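Local coordinates for laminin subunit ALPHA-1 (Mus musculus, PDB 2JD4), which is a basement membrane protein whose two C-terminal LG domains each bind a metal ion and probably help to attach laminin-111 to cell surfaces, at residues K43-Q48 with T136-E141. The protein carries 4 engineered substitutions. Numbering follows the deposited sequence.
Sequences KRLQVQ and TTLDVE. With MG (magnesium ion), chain C.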
loop_
_atom_site.group_PDB
_atom_site.type_symbol
_atom_site.label_atom_id
_atom_site.label_comp_id
_atom_site.label_asym_id
_atom_site.label_seq_id
_atom_site.Cartn_x
_atom_site.Cartn_y
_atom_site.Cartn_z
ATOM N N LYS A 43 -2.164 -11.265 33.593
ATOM C CA LYS A 43 -0.817 -11.687 33.955
ATOM C C LYS A 43 -0.084 -12.398 32.829
ATOM O O LYS A 43 1.075 -12.777 32.979
ATOM C CB LYS A 43 -0.876 -12.607 35.180
ATOM C CG LYS A 43 -1.165 -11.897 36.495
ATOM C CD LYS A 43 0.021 -11.037 36.920
ATOM C CE LYS A 43 -0.234 -10.350 38.254
ATOM N NZ LYS A 43 -0.455 -11.333 39.347
ATOM N N ARG A 44 -0.751 -12.578 31.696
ATOM C CA ARG A 44 -0.118 -13.268 30.583
ATOM C C ARG A 44 -0.798 -12.985 29.251
ATOM O O ARG A 44 -2.019 -13.097 29.128
ATOM C CB ARG A 44 -0.113 -14.777 30.855
ATOM C CG ARG A 44 0.459 -15.635 29.737
ATOM C CD ARG A 44 0.633 -17.074 30.200
ATOM N NE ARG A 44 -0.627 -17.691 30.610
ATOM C CZ ARG A 44 -1.592 -18.053 29.771
ATOM N NH1 ARG A 44 -1.444 -17.859 28.466
ATOM N NH2 ARG A 44 -2.704 -18.613 30.231
ATOM N N LEU A 45 0.004 -12.599 28.263
ATOM C CA LEU A 45 -0.501 -12.318 26.923
ATOM C C LEU A 45 0.416 -12.970 25.901
ATOM O O LEU A 45 1.525 -12.494 25.659
ATOM C CB LEU A 45 -0.563 -10.807 26.665
ATOM C CG LEU A 45 -0.974 -10.375 25.246
ATOM C CD1 LEU A 45 -2.428 -10.753 24.984
ATOM C CD2 LEU A 45 -0.775 -8.871 25.079
ATOM N N GLN A 46 -0.036 -14.078 25.321
ATOM C CA GLN A 46 0.746 -14.771 24.306
ATOM C C GLN A 46 -0.049 -14.795 23.015
ATOM O O GLN A 46 -1.136 -15.371 22.954
ATOM C CB GLN A 46 1.065 -16.212 24.711
ATOM C CG GLN A 46 1.815 -16.974 23.610
ATOM C CD GLN A 46 1.956 -18.467 23.888
ATOM O OE1 GLN A 46 2.664 -18.881 24.811
ATOM N NE2 GLN A 46 1.275 -19.283 23.087
ATOM N N VAL A 47 0.498 -14.167 21.985
ATOM C CA VAL A 47 -0.166 -14.120 20.694
ATOM C C VAL A 47 0.693 -14.800 19.635
ATOM O O VAL A 47 1.902 -14.564 19.544
ATOM C CB VAL A 47 -0.432 -12.665 20.254
ATOM C CG1 VAL A 47 -1.163 -12.647 18.914
ATOM C CG2 VAL A 47 -1.251 -11.937 21.317
ATOM N N GLN A 48 0.066 -15.659 18.844
ATOM C CA GLN A 48 0.771 -16.349 17.778
ATOM C C GLN A 48 -0.045 -16.165 16.504
ATOM O O GLN A 48 -1.264 -16.337 16.511
ATOM C CB GLN A 48 0.918 -17.837 18.105
ATOM C CG GLN A 48 1.877 -18.575 17.195
ATOM C CD GLN A 48 2.034 -20.035 17.584
ATOM O OE1 GLN A 48 2.240 -20.357 18.756
ATOM N NE2 GLN A 48 1.942 -20.926 16.600
ATOM N N THR A 136 1.113 -4.462 37.972
ATOM C CA THR A 136 1.275 -5.894 37.749
ATOM C C THR A 136 0.276 -6.522 36.786
ATOM O O THR A 136 0.397 -7.698 36.462
ATOM C CB THR A 136 1.188 -6.677 39.079
ATOM O OG1 THR A 136 -0.151 -6.615 39.585
ATOM C CG2 THR A 136 2.137 -6.088 40.105
ATOM N N THR A 137 -0.704 -5.758 36.321
ATOM C CA THR A 137 -1.695 -6.328 35.417
ATOM C C THR A 137 -1.957 -5.543 34.134
ATOM O O THR A 137 -1.924 -4.309 34.124
ATOM C CB THR A 137 -3.052 -6.527 36.138
ATOM O OG1 THR A 137 -3.597 -5.253 36.516
ATOM C CG2 THR A 137 -2.874 -7.389 37.382
ATOM N N LEU A 138 -2.205 -6.277 33.050
ATOM C CA LEU A 138 -2.537 -5.673 31.763
ATOM C C LEU A 138 -4.057 -5.679 31.755
ATOM O O LEU A 138 -4.679 -6.723 31.551
ATOM C CB LEU A 138 -2.008 -6.517 30.594
ATOM C CG LEU A 138 -2.475 -6.108 29.187
ATOM C CD1 LEU A 138 -1.928 -4.719 28.826
ATOM C CD2 LEU A 138 -2.001 -7.148 28.168
ATOM N N ASP A 139 -4.644 -4.515 32.005
ATOM C CA ASP A 139 -6.093 -4.361 32.060
ATOM C C ASP A 139 -6.606 -3.696 30.791
ATOM O O ASP A 139 -6.439 -2.486 30.609
ATOM C CB ASP A 139 -6.463 -3.509 33.276
ATOM C CG ASP A 139 -5.815 -4.013 34.551
ATOM O OD1 ASP A 139 -6.267 -5.053 35.072
ATOM O OD2 ASP A 139 -4.844 -3.378 35.023
ATOM N N VAL A 140 -7.244 -4.479 29.922
ATOM C CA VAL A 140 -7.758 -3.943 28.665
ATOM C C VAL A 140 -9.144 -4.473 28.306
ATOM O O VAL A 140 -9.588 -5.483 28.854
ATOM C CB VAL A 140 -6.805 -4.282 27.497
ATOM C CG1 VAL A 140 -5.411 -3.734 27.786
ATOM C CG2 VAL A 140 -6.747 -5.787 27.299
ATOM N N GLU A 141 -9.811 -3.786 27.380
ATOM C CA GLU A 141 -11.141 -4.178 26.915
ATOM C C GLU A 141 -11.084 -5.547 26.248
ATOM O O GLU A 141 -10.068 -5.905 25.652
ATOM C CB GLU A 141 -11.675 -3.156 25.912
ATOM C CG GLU A 141 -12.038 -1.817 26.507
ATOM C CD GLU A 141 -13.248 -1.896 27.411
ATOM O OE1 GLU A 141 -13.156 -2.526 28.488
ATOM O OE2 GLU A 141 -14.297 -1.332 27.035
HETATM MG MG MG C . -2.828 -2.353 34.715
HETATM O O HOH W 1 -2.161 -2.646 36.837
HETATM O O HOH W 2 -3.679 -0.204 35.086
#
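Thr137 OG1 donates to Asp139 OD2 at 2.7 Å and accepts a hydrogen bond from water 1, while its CG2 lies 4.1 Å from CE of Lys43. The carboxylate is met on its syn side, 21° out of its plane. Asp139 OD2 is gripped a second time, by the magnesium ion at 2.3 Å. Thr137 O also binds the metal, at 2.2 Å. Waters 1 and 2, Asp70 and Leu87 O complete the six ligands. With chi1 at 65°, Thr137 OG1 is turned to the metal side and CG2 is left facing the lysine. The site belongs to a laminin G domain, a beta sandwich of the concanavalin type. Residues 136-141 lie in the loop that passes from strand 124-130 of one sheet to strand 143-146 of the second, and residues 44-48 begin strand 44-53, in the same sheet as 124-130. The Lys43 side chain runs beside that of Thr136 in the same direction, and its CE comes within 3.3 Å of Thr136 O. A valine in place of Thr137 would probably leave Asp139 OD2 without its hydroxyl donor and water 1 without this acceptor, so that the carboxylate is held less firmly at the metal. Deeper in, the buried side chains of Leu45 and Leu138 cross at an angle, with their CD2 methyls 3.7 Å apart. Leu138 also touches Leu87, and Leu45 packs on Tyr112.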